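Local coordinates for protein extracellular sialidase/neuraminidase, putative (Aspergillus fumigatus, PDB 2XZI) that hydrolyses glycosides of sialic acids as an extracellular fungal sialidase, apparently with a preference for releasing the deaminated acid Kdn, at residues E354-N359 / S366-I371; S301-R306 / A332-G337; S37-A42 / E56-T61. All coordinates share one frame; numbering follows the deposited sequence.

Interaction 1: E354-N359 / S366-I371; sequences ESDFFN and SYRAII. With KDM (deamino-alpha-neuraminic acid), chain D.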
loop_
_atom_site.group_PDB
_atom_site.type_symbol
_atom_site.label_atom_id
_atom_site.label_comp_id
_atom_site.label_asym_id
_atom_site.label_seq_id
_atom_site.Cartn_x
_atom_site.Cartn_y
_atom_site.Cartn_z
ATOM N N GLU A 354 -2.911 6.682 5.935
ATOM C CA GLU A 354 -3.175 6.435 7.344
ATOM C C GLU A 354 -3.296 7.712 8.163
ATOM O O GLU A 354 -2.678 8.736 7.846
ATOM C CB GLU A 354 -2.054 5.590 7.953
ATOM C CG GLU A 354 -1.994 4.181 7.418
ATOM C CD GLU A 354 -0.988 3.315 8.201
ATOM O OE1 GLU A 354 0.034 3.853 8.673
ATOM O OE2 GLU A 354 -1.209 2.098 8.331
ATOM N N SER A 355 -4.101 7.613 9.218
ATOM C CA SER A 355 -4.275 8.678 10.199
ATOM C C SER A 355 -4.364 8.063 11.597
ATOM O O SER A 355 -4.794 6.942 11.734
ATOM C CB SER A 355 -5.552 9.444 9.876
ATOM O OG SER A 355 -5.610 10.660 10.586
ATOM N N ASP A 356 -3.996 8.828 12.619
ATOM C CA ASP A 356 -3.870 8.301 13.980
ATOM C C ASP A 356 -4.450 9.297 14.945
ATOM O O ASP A 356 -3.999 10.436 15.014
ATOM C CB ASP A 356 -2.378 8.078 14.277
ATOM C CG ASP A 356 -2.110 7.358 15.607
ATOM O OD1 ASP A 356 -3.001 7.225 16.471
ATOM O OD2 ASP A 356 -0.960 6.934 15.793
ATOM N N PHE A 357 -5.476 8.870 15.673
ATOM C CA PHE A 357 -6.093 9.756 16.654
ATOM C C PHE A 357 -5.163 10.050 17.828
ATOM O O PHE A 357 -5.276 11.113 18.445
ATOM C CB PHE A 357 -7.407 9.180 17.142
ATOM C CG PHE A 357 -8.555 9.391 16.196
ATOM C CD1 PHE A 357 -8.818 8.480 15.175
ATOM C CD2 PHE A 357 -9.379 10.515 16.314
ATOM C CE1 PHE A 357 -9.882 8.672 14.290
ATOM C CE2 PHE A 357 -10.441 10.718 15.433
ATOM C CZ PHE A 357 -10.697 9.790 14.416
ATOM N N PHE A 358 -4.255 9.118 18.112
ATOM C CA PHE A 358 -3.198 9.310 19.111
ATOM C C PHE A 358 -3.768 9.499 20.532
ATOM O O PHE A 358 -3.129 10.086 21.405
ATOM C CB PHE A 358 -2.285 10.473 18.704
ATOM C CG PHE A 358 -0.870 10.322 19.168
ATOM C CD1 PHE A 358 -0.055 9.325 18.639
ATOM C CD2 PHE A 358 -0.335 11.186 20.119
ATOM C CE1 PHE A 358 1.268 9.182 19.058
ATOM C CE2 PHE A 358 0.986 11.051 20.545
ATOM C CZ PHE A 358 1.789 10.049 20.009
ATOM N N ASN A 359 -4.962 8.956 20.753
ATOM C CA ASN A 359 -5.647 9.056 22.053
ATOM C C ASN A 359 -4.951 8.256 23.143
ATOM O O ASN A 359 -5.151 8.526 24.328
ATOM C CB ASN A 359 -7.093 8.593 21.931
ATOM C CG ASN A 359 -7.198 7.230 21.300
ATOM O OD1 ASN A 359 -6.908 7.073 20.113
ATOM N ND2 ASN A 359 -7.572 6.233 22.088
ATOM N N SER A 366 -4.645 3.517 20.555
ATOM C CA SER A 366 -4.796 4.649 19.653
ATOM C C SER A 366 -5.513 4.235 18.363
ATOM O O SER A 366 -5.037 3.375 17.606
ATOM C CB SER A 366 -3.454 5.309 19.362
ATOM O OG SER A 366 -3.020 6.058 20.495
ATOM N N TYR A 367 -6.681 4.820 18.140
ATOM C CA TYR A 367 -7.508 4.497 16.982
ATOM C C TYR A 367 -6.850 4.949 15.684
ATOM O O TYR A 367 -6.370 6.073 15.571
ATOM C CB TYR A 367 -8.893 5.126 17.134
ATOM C CG TYR A 367 -9.679 4.527 18.290
ATOM C CD1 TYR A 367 -10.352 3.310 18.150
ATOM C CD2 TYR A 367 -9.726 5.176 19.532
ATOM C CE1 TYR A 367 -11.062 2.752 19.214
ATOM C CE2 TYR A 367 -10.436 4.621 20.600
ATOM C CZ TYR A 367 -11.087 3.410 20.431
ATOM O OH TYR A 367 -11.791 2.857 21.491
ATOM N N ARG A 368 -6.835 4.044 14.708
ATOM C CA ARG A 368 -6.245 4.364 13.414
ATOM C C ARG A 368 -7.296 4.314 12.324
ATOM O O ARG A 368 -8.080 3.364 12.249
ATOM C CB ARG A 368 -5.123 3.388 13.068
ATOM C CG ARG A 368 -4.122 3.168 14.168
ATOM C CD ARG A 368 -3.384 4.452 14.550
ATOM N NE ARG A 368 -2.274 4.171 15.455
ATOM C CZ ARG A 368 -1.067 3.776 15.047
ATOM N NH1 ARG A 368 -0.804 3.632 13.742
ATOM N NH2 ARG A 368 -0.117 3.521 15.943
ATOM N N ALA A 369 -7.309 5.347 11.480
ATOM C CA ALA A 369 -8.259 5.458 10.372
ATOM C C ALA A 369 -7.510 5.634 9.052
ATOM O O ALA A 369 -6.311 5.887 9.054
ATOM C CB ALA A 369 -9.239 6.605 10.599
ATOM N N ILE A 370 -8.223 5.492 7.943
ATOM C CA ILE A 370 -7.620 5.705 6.629
ATOM C C ILE A 370 -8.397 6.741 5.824
ATOM O O ILE A 370 -9.608 6.637 5.666
ATOM C CB ILE A 370 -7.432 4.370 5.851
ATOM C CG1 ILE A 370 -6.542 3.417 6.651
ATOM C CG2 ILE A 370 -6.846 4.642 4.476
ATOM C CD1 ILE A 370 -6.456 1.982 6.081
ATOM N N ILE A 371 -7.666 7.739 5.334
ATOM C CA ILE A 371 -8.217 8.843 4.558
ATOM C C ILE A 371 -8.096 8.526 3.077
ATOM O O ILE A 371 -7.081 7.963 2.650
ATOM C CB ILE A 371 -7.447 10.165 4.858
ATOM C CG1 ILE A 371 -7.505 10.557 6.339
ATOM C CG2 ILE A 371 -7.895 11.316 3.933
ATOM C CD1 ILE A 371 -8.777 10.250 7.035
HETATM C C2 KDM D . 4.352 9.165 15.701
HETATM C C1 KDM D . 5.248 9.082 14.443
HETATM C C3 KDM D . 3.081 10.004 15.430
HETATM C C4 KDM D . 2.105 9.259 14.495
HETATM C C5 KDM D . 1.847 7.823 14.982
HETATM C C6 KDM D . 3.178 7.073 15.214
HETATM C C7 KDM D . 3.166 5.627 15.754
HETATM C C8 KDM D . 4.616 5.082 15.861
HETATM C C9 KDM D . 4.728 3.662 16.463
HETATM O O5 KDM D . 1.050 7.111 14.021
HETATM O O1A KDM D . 5.804 7.982 14.206
HETATM O O1B KDM D . 5.360 10.117 13.744
HETATM O O4 KDM D . 0.878 9.994 14.436
HETATM O O6 KDM D . 3.973 7.848 16.166
HETATM O O7 KDM D . 2.535 5.588 17.043
HETATM O O8 KDM D . 5.247 5.107 14.574
HETATM O O9 KDM D . 3.582 2.860 16.150
HETATM O O2 KDM D . 5.085 9.787 16.766
HETATM O O HOH W 1 -0.197 5.600 17.807
#

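Interaction 2: S301-R306 / A332-G337; sequences SRRAMR and AGHEGG. With KDM (deamino-alpha-neuraminic acid), chain D; KDM (deamino-alpha-neuraminic acid), chain C.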
loop_
_atom_site.group_PDB
_atom_site.type_symbol
_atom_site.label_atom_id
_atom_site.label_comp_id
_atom_site.label_asym_id
_atom_site.label_seq_id
_atom_site.Cartn_x
_atom_site.Cartn_y
_atom_site.Cartn_z
ATOM N N SER A 301 9.373 11.957 11.780
ATOM C CA SER A 301 7.926 11.964 11.990
ATOM C C SER A 301 7.189 11.319 10.824
ATOM O O SER A 301 7.603 11.460 9.673
ATOM C CB SER A 301 7.433 13.402 12.141
ATOM O OG SER A 301 6.022 13.453 12.274
ATOM N N ARG A 302 6.097 10.628 11.135
ATOM C CA ARG A 302 5.196 10.117 10.098
ATOM C C ARG A 302 4.169 11.152 9.663
ATOM O O ARG A 302 3.369 10.890 8.774
ATOM C CB ARG A 302 4.506 8.816 10.540
ATOM C CG ARG A 302 5.488 7.643 10.588
ATOM C CD ARG A 302 4.848 6.336 10.971
ATOM N NE ARG A 302 5.856 5.280 10.910
ATOM C CZ ARG A 302 5.611 3.975 10.969
ATOM N NH1 ARG A 302 4.359 3.510 11.074
ATOM N NH2 ARG A 302 6.617 3.113 10.896
ATOM N N ARG A 303 4.217 12.341 10.256
ATOM C CA ARG A 303 3.191 13.360 10.051
ATOM C C ARG A 303 3.641 14.463 9.094
ATOM O O ARG A 303 3.300 15.634 9.284
ATOM C CB ARG A 303 2.812 14.002 11.386
ATOM C CG ARG A 303 2.161 13.055 12.366
ATOM C CD ARG A 303 1.587 13.828 13.540
ATOM N NE ARG A 303 1.109 12.920 14.576
ATOM C CZ ARG A 303 0.754 13.286 15.808
ATOM N NH1 ARG A 303 0.803 14.558 16.191
ATOM N NH2 ARG A 303 0.344 12.363 16.670
ATOM N N ALA A 304 4.418 14.108 8.086
ATOM C CA ALA A 304 4.926 15.076 7.129
ATOM C C ALA A 304 4.616 14.618 5.698
ATOM O O ALA A 304 5.456 14.706 4.820
ATOM C CB ALA A 304 6.438 15.293 7.322
ATOM N N MET A 305 3.395 14.142 5.475
ATOM C CA MET A 305 3.046 13.538 4.185
ATOM C C MET A 305 3.219 14.524 3.043
ATOM O O MET A 305 2.714 15.643 3.092
ATOM C CB MET A 305 1.602 13.016 4.182
ATOM C CG MET A 305 1.311 11.872 5.162
ATOM S SD MET A 305 2.490 10.512 5.127
ATOM C CE MET A 305 2.227 9.844 3.463
ATOM N N ARG A 306 3.931 14.086 2.004
ATOM C CA ARG A 306 4.283 14.932 0.877
ATOM C C ARG A 306 4.192 14.118 -0.391
ATOM O O ARG A 306 4.842 13.073 -0.491
ATOM C CB ARG A 306 5.727 15.383 1.042
ATOM C CG ARG A 306 6.218 16.380 -0.011
ATOM C CD ARG A 306 6.163 17.816 0.516
ATOM N NE ARG A 306 7.101 18.023 1.622
ATOM C CZ ARG A 306 8.421 18.173 1.486
ATOM N NH1 ARG A 306 8.999 18.153 0.283
ATOM N NH2 ARG A 306 9.171 18.329 2.572
ATOM N N ALA A 332 -10.627 13.078 11.750
ATOM C CA ALA A 332 -10.137 11.736 11.463
ATOM C C ALA A 332 -8.731 11.517 12.016
ATOM O O ALA A 332 -8.012 10.620 11.576
ATOM C CB ALA A 332 -10.183 11.467 9.970
ATOM N N GLY A 333 -8.356 12.325 12.999
ATOM C CA GLY A 333 -7.090 12.173 13.683
ATOM C C GLY A 333 -5.974 12.888 12.962
ATOM O O GLY A 333 -6.216 13.721 12.087
ATOM N N HIS A 334 -4.749 12.553 13.347
ATOM C CA HIS A 334 -3.564 13.149 12.758
ATOM C C HIS A 334 -3.131 12.338 11.550
ATOM O O HIS A 334 -2.693 11.201 11.708
ATOM C CB HIS A 334 -2.430 13.183 13.789
ATOM C CG HIS A 334 -2.761 13.960 15.023
ATOM N ND1 HIS A 334 -2.851 15.335 15.028
ATOM C CD2 HIS A 334 -3.009 13.559 16.292
ATOM C CE1 HIS A 334 -3.154 15.749 16.247
ATOM N NE2 HIS A 334 -3.254 14.692 17.034
ATOM N N GLU A 335 -3.219 12.941 10.368
ATOM C CA GLU A 335 -2.824 12.262 9.128
ATOM C C GLU A 335 -1.329 11.994 9.081
ATOM O O GLU A 335 -0.497 12.867 9.377
ATOM C CB GLU A 335 -3.249 13.076 7.904
ATOM C CG GLU A 335 -2.956 12.374 6.575
ATOM C CD GLU A 335 -3.477 13.139 5.385
ATOM O OE1 GLU A 335 -3.488 14.391 5.442
ATOM O OE2 GLU A 335 -3.861 12.494 4.384
ATOM N N GLY A 336 -0.992 10.777 8.691
ATOM C CA GLY A 336 0.376 10.425 8.414
ATOM C C GLY A 336 0.660 8.979 8.700
ATOM O O GLY A 336 0.262 8.451 9.730
ATOM N N GLY A 337 1.359 8.345 7.775
ATOM C CA GLY A 337 1.784 6.960 7.926
ATOM C C GLY A 337 1.884 6.319 6.555
ATOM O O GLY A 337 2.304 6.968 5.575
HETATM C C2 KDM D . 4.352 9.165 15.701
HETATM C C1 KDM D . 5.248 9.082 14.443
HETATM C C3 KDM D . 3.081 10.004 15.430
HETATM C C4 KDM D . 2.105 9.259 14.495
HETATM C C5 KDM D . 1.847 7.823 14.982
HETATM C C6 KDM D . 3.178 7.073 15.214
HETATM C C7 KDM D . 3.166 5.627 15.754
HETATM C C8 KDM D . 4.616 5.082 15.861
HETATM C C9 KDM D . 4.728 3.662 16.463
HETATM O O5 KDM D . 1.050 7.111 14.021
HETATM O O1A KDM D . 5.804 7.982 14.206
HETATM O O1B KDM D . 5.360 10.117 13.744
HETATM O O4 KDM D . 0.878 9.994 14.436
HETATM O O6 KDM D . 3.973 7.848 16.166
HETATM O O7 KDM D . 2.535 5.588 17.043
HETATM O O8 KDM D . 5.247 5.107 14.574
HETATM O O9 KDM D . 3.582 2.860 16.150
HETATM O O2 KDM D . 5.085 9.787 16.766
HETATM C C2 KDM C . 4.835 -1.571 11.114
HETATM C C1 KDM C . 4.998 -0.057 11.175
HETATM C C3 KDM C . 3.457 -1.944 10.535
HETATM C C4 KDM C . 3.443 -3.328 9.822
HETATM C C5 KDM C . 4.648 -4.223 10.133
HETATM C C6 KDM C . 5.951 -3.454 9.802
HETATM C C7 KDM C . 7.219 -4.167 10.297
HETATM C C8 KDM C . 8.479 -3.450 9.779
HETATM C C9 KDM C . 9.738 -4.118 10.303
HETATM O O5 KDM C . 4.564 -5.480 9.414
HETATM O O1A KDM C . 3.966 0.655 11.196
HETATM O O1B KDM C . 6.181 0.357 11.217
HETATM O O4 KDM C . 2.252 -4.009 10.218
HETATM O O6 KDM C . 5.966 -2.094 10.352
HETATM O O7 KDM C . 7.221 -4.171 11.727
HETATM O O8 KDM C . 8.532 -3.490 8.345
HETATM O O9 KDM C . 9.800 -5.435 9.732
HETATM O O2 KDM C . 4.933 -2.002 12.477
HETATM O O HOH W 2 0.984 14.303 7.297
#

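Interaction 3: S37-A42 / E56-T61; sequences SFRIPA and EGRRHT. With KDM (deamino-alpha-neuraminic acid), chain C.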
loop_
_atom_site.group_PDB
_atom_site.type_symbol
_atom_site.label_atom_id
_atom_site.label_comp_id
_atom_site.label_asym_id
_atom_site.label_seq_id
_atom_site.Cartn_x
_atom_site.Cartn_y
_atom_site.Cartn_z
ATOM N N SER A 37 -9.191 -0.479 14.589
ATOM C CA SER A 37 -8.342 0.299 13.691
ATOM C C SER A 37 -8.294 -0.270 12.304
ATOM O O SER A 37 -8.490 -1.469 12.079
ATOM C CB SER A 37 -6.925 0.331 14.243
ATOM O OG SER A 37 -6.833 1.185 15.368
ATOM N N PHE A 38 -8.015 0.620 11.369
ATOM C CA PHE A 38 -7.699 0.233 10.005
ATOM C C PHE A 38 -6.335 0.789 9.693
ATOM O O PHE A 38 -6.066 1.949 9.961
ATOM C CB PHE A 38 -8.728 0.782 9.043
ATOM C CG PHE A 38 -10.115 0.226 9.267
ATOM C CD1 PHE A 38 -10.476 -0.987 8.708
ATOM C CD2 PHE A 38 -11.053 0.918 10.028
ATOM C CE1 PHE A 38 -11.745 -1.519 8.885
ATOM C CE2 PHE A 38 -12.323 0.374 10.234
ATOM C CZ PHE A 38 -12.671 -0.830 9.645
ATOM N N ARG A 39 -5.468 -0.081 9.179
ATOM C CA ARG A 39 -4.099 0.296 8.795
ATOM C C ARG A 39 -3.713 -0.403 7.505
ATOM O O ARG A 39 -4.437 -1.273 7.019
ATOM C CB ARG A 39 -3.118 -0.092 9.905
ATOM C CG ARG A 39 -3.122 0.833 11.126
ATOM C CD ARG A 39 -1.791 0.788 11.876
ATOM N NE ARG A 39 -0.732 1.214 10.980
ATOM C CZ ARG A 39 0.549 0.897 11.088
ATOM N NH1 ARG A 39 0.997 0.170 12.099
ATOM N NH2 ARG A 39 1.388 1.316 10.143
ATOM N N ILE A 40 -2.579 0.017 6.949
ATOM C CA ILE A 40 -1.939 -0.700 5.841
ATOM C C ILE A 40 -2.779 -0.679 4.552
ATOM O O ILE A 40 -3.243 -1.720 4.085
ATOM C CB ILE A 40 -1.521 -2.159 6.234
ATOM C CG1 ILE A 40 -1.039 -2.279 7.698
ATOM C CG2 ILE A 40 -0.449 -2.667 5.289
ATOM C CD1 ILE A 40 0.125 -1.405 8.080
ATOM N N PRO A 41 -2.979 0.521 3.979
ATOM C CA PRO A 41 -3.807 0.706 2.778
ATOM C C PRO A 41 -3.188 0.185 1.478
ATOM O O PRO A 41 -1.962 0.155 1.315
ATOM C CB PRO A 41 -3.949 2.228 2.682
ATOM C CG PRO A 41 -2.677 2.734 3.315
ATOM C CD PRO A 41 -2.493 1.814 4.498
ATOM N N ALA A 42 -4.053 -0.212 0.555
ATOM C CA ALA A 42 -3.639 -0.494 -0.813
ATOM C C ALA A 42 -4.794 -0.095 -1.706
ATOM O O ALA A 42 -5.939 -0.383 -1.367
ATOM C CB ALA A 42 -3.357 -1.957 -0.974
ATOM N N GLU A 56 -5.953 -3.509 6.289
ATOM C CA GLU A 56 -6.024 -4.404 7.418
ATOM C C GLU A 56 -7.041 -3.896 8.417
ATOM O O GLU A 56 -6.937 -2.775 8.924
ATOM C CB GLU A 56 -4.655 -4.484 8.091
ATOM C CG GLU A 56 -3.649 -5.320 7.325
ATOM C CD GLU A 56 -2.311 -5.406 8.021
ATOM O OE1 GLU A 56 -2.257 -5.275 9.271
ATOM O OE2 GLU A 56 -1.307 -5.631 7.314
ATOM N N GLY A 57 -8.041 -4.729 8.681
ATOM C CA GLY A 57 -9.034 -4.459 9.724
ATOM C C GLY A 57 -8.473 -5.072 10.994
ATOM O O GLY A 57 -8.464 -6.291 11.187
ATOM N N ARG A 58 -7.960 -4.218 11.855
ATOM C CA ARG A 58 -7.332 -4.658 13.096
ATOM C C ARG A 58 -8.397 -4.696 14.202
ATOM O O ARG A 58 -8.865 -3.655 14.680
ATOM C CB ARG A 58 -6.103 -3.787 13.414
ATOM C CG ARG A 58 -5.046 -3.835 12.312
ATOM C CD ARG A 58 -3.742 -3.166 12.691
ATOM N NE ARG A 58 -2.716 -3.518 11.704
ATOM C CZ ARG A 58 -1.415 -3.267 11.833
ATOM N NH1 ARG A 58 -0.927 -2.671 12.918
ATOM N NH2 ARG A 58 -0.579 -3.661 10.876
ATOM N N ARG A 59 -8.777 -5.913 14.587
ATOM C CA ARG A 59 -10.007 -6.121 15.322
ATOM C C ARG A 59 -10.044 -5.434 16.667
ATOM O O ARG A 59 -11.015 -4.721 16.968
ATOM C CB ARG A 59 -10.272 -7.605 15.465
ATOM C CG ARG A 59 -10.669 -8.274 14.143
ATOM C CD ARG A 59 -12.176 -8.401 13.978
ATOM N NE ARG A 59 -12.759 -9.275 15.009
ATOM C CZ ARG A 59 -13.656 -8.882 15.916
ATOM N NH1 ARG A 59 -14.118 -7.627 15.934
ATOM N NH2 ARG A 59 -14.103 -9.771 16.803
ATOM N N HIS A 60 -9.005 -5.627 17.473
ATOM C CA HIS A 60 -9.087 -5.285 18.894
ATOM C C HIS A 60 -8.200 -4.157 19.352
ATOM O O HIS A 60 -8.506 -3.514 20.357
ATOM C CB HIS A 60 -8.810 -6.513 19.749
ATOM C CG HIS A 60 -9.664 -7.689 19.395
ATOM N ND1 HIS A 60 -11.040 -7.672 19.507
ATOM C CD2 HIS A 60 -9.339 -8.911 18.912
ATOM C CE1 HIS A 60 -11.524 -8.835 19.107
ATOM N NE2 HIS A 60 -10.513 -9.606 18.750
ATOM N N THR A 61 -7.084 -3.951 18.654
ATOM C CA THR A 61 -6.124 -2.909 19.005
ATOM C C THR A 61 -5.517 -2.449 17.689
ATOM O O THR A 61 -5.870 -2.968 16.622
ATOM C CB THR A 61 -4.974 -3.433 19.895
ATOM O OG1 THR A 61 -4.117 -4.259 19.105
ATOM C CG2 THR A 61 -5.494 -4.225 21.112
HETATM C C2 KDM C . 4.835 -1.571 11.114
HETATM C C1 KDM C . 4.998 -0.057 11.175
HETATM C C3 KDM C . 3.457 -1.944 10.535
HETATM C C4 KDM C . 3.443 -3.328 9.822
HETATM C C5 KDM C . 4.648 -4.223 10.133
HETATM C C6 KDM C . 5.951 -3.454 9.802
HETATM C C7 KDM C . 7.219 -4.167 10.297
HETATM C C8 KDM C . 8.479 -3.450 9.779
HETATM C C9 KDM C . 9.738 -4.118 10.303
HETATM O O5 KDM C . 4.564 -5.480 9.414
HETATM O O1A KDM C . 3.966 0.655 11.196
HETATM O O1B KDM C . 6.181 0.357 11.217
HETATM O O4 KDM C . 2.252 -4.009 10.218
HETATM O O6 KDM C . 5.966 -2.094 10.352
HETATM O O7 KDM C . 7.221 -4.171 11.727
HETATM O O8 KDM C . 8.532 -3.490 8.345
HETATM O O9 KDM C . 9.800 -5.435 9.732
HETATM O O2 KDM C . 4.933 -2.002 12.477
#

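Interaction 1: E354-N359 / S366-I371
Asp356 and Arg368 pair across the end of a twisted antiparallel hairpin. Arg368 bends at chi2 (-62°), bringing CD round beside the carboxylate. The guanidinium then stacks obliquely against Asp356, the two planes 27° apart, with OD2 over one face toward the rim. OD2 lies 3.1 Å from Arg368 NE, yet no N-H points at it, and this salt bridge works through charge alone. The same oxygen accepts from O5 of the chain D sugar at 2.7 Å, and a water bridges OD2, the sugar O7 and, weakly, Arg368 NH2. The other branch, Asp356 OD1, takes the backbone N-H of Phe358 at 2.8 Å from above the carboxylate plane and so closes an Asx turn.

Farther out, Asn359 CG sits between its own N and carbonyl carbon (chi1 52°), and the amide meets the backbone and ring of Tyr367. OD1 accepts from Tyr367 N at 3.0 Å, in its carbonyl plane on a lone pair, while ND2 comes within 3.6 Å of Tyr367 CE2. The Phe357 ring packs CD1 against Tyr367 CB at 3.9 Å, and Tyr367 O receives the Phe357 N-H.

Asp356 thus has one oxygen held by its own turn and the other turned to the ligand. The arginine charge over the carboxylate would be expected to stabilise its anionic form, while OD2, at which no Arg368 N-H points, still accepts from the sugar O5.

Interaction 2: S301-R306 / A332-G337
Arg303 lies flat on His334, guanidinium and imidazole centres 4.0 Å apart and planes only 13° from parallel. His334 CG sits beneath the centre of the guanidinium, and Arg303 NH1 lies over the centre of the imidazole, so this is a stack of faces rather than a polar bond. The Arg303 chain runs extended from CG to NE. The edge of its guanidinium faces the chain D sugar: NE and NH2 both donate to O4, at 2.9 and 3.3 Å, with O4 near the guanidinium plane. Phe358 adds a cation-pi contact to the same group.

Arg302 works differently. Its CB points toward the 332-337 segment, but the extended side chain leads away to the chain C sugar, where NH1 and NH2 each take one carboxylate oxygen in a nearly straight two-pronged grip; Arg302 NH2 to O1B measures 2.8 Å. The backbone adds a bond to the chain D sugar, Arg302 N donating to its carboxylate O1B. Ser301 OG accepts from Arg303 N, closing an ST turn.

Beneath, Gly336 brings bare backbone against Arg302 O, with CA at 3.1 Å in a CA-H...O contact. Met305 folds at chi2 and chi3 over the two glycines: CG meets Gly336 CA at 3.7 Å, and SD accepts a weak bond from Gly337 N at 3.6 Å. A water joins Met305 N to Glu335 O.

The contact links neighbouring sheets of a beta-propeller. Strand 305-310 belongs to one, and strand 334-343 is an edge strand of the next, hydrogen-bonded to strand 349-356, whose Val353 Met305 also touches.

Interaction 3: S37-A42 / E56-T61
Arg39 turns sharply at chi3 (60°), whereas Arg58 runs extended from CG to NE (chi2 -171°), and with these shapes two arginines from paired strands converge on one sugar. Their guanidinium planes stand 61° apart and the NH1 atoms of Arg39 and Arg58 approach to 3.5 Å, a meeting of like charges. Acidic partners and ligand probably offset the repulsion. Arg39 NH1 and NH2 both donate to the carboxylate oxygen O1A of the chain C sugar, NH2 at 2.9 Å, while its NE pairs with Glu354. Together with Arg245 and Arg302, which also bond this sugar, it is consistent with the arginine triad by which sialidases hold the substrate carboxylate.

Arg58 grips Glu56 side-on: NH2 at 2.8 Å and NE at 3.0 Å both reach OE1, from the same face of the carboxylate. Its NH2 also donates to the sugar O4 at 2.9 Å, and NH1 makes a salt bridge with Asp64. Glu56 is therefore a second-shell group that fixes the rotation of Arg58. Ile40 crosses Glu56 obliquely, its CG1 3.4 Å from Glu56 OE2, an oxygen that also accepts from Asn104 N.

On the reverse of the sheet, Phe38 CD1 rests 3.9 Å from Gly57 CA.

Paired backbone bonds between Ser37 and Arg58 and between Arg39 and Glu56 zip this antiparallel hairpin together. Strand 51-58 lies between strand 68-74 and strand 37-45, an edge strand tied to strand 368-375 of another sheet by a Phe38-Arg368 backbone bond. Phe38 also packs there on Ile370, and Ile40 touches Pro105 of strand 101-109.

In the fold
Along the chain, interaction 3 comes first, then interaction 2, then interaction 1. Interactions 1 and 2 have centres about 9 Å apart and meet where the 332-337 side of interaction 2 enters the four-stranded sheet of interaction 1, strands 334-343 and 349-356 being neighbours; a probable backbone bond from Gly336 N to Glu354 O joins them. Interaction 3 belongs to the sheet of strands 37-45 and 51-58, its centre about 10 Å from that of interaction 1 and about 16 Å from that of interaction 2. The Glu354 carboxylate spans the two sheets to Arg39. Interactions 1 and 2 share the chain D sugar, and interactions 2 and 3 the chain C sugar, so Arg302 lies between two adjacent ligand sites.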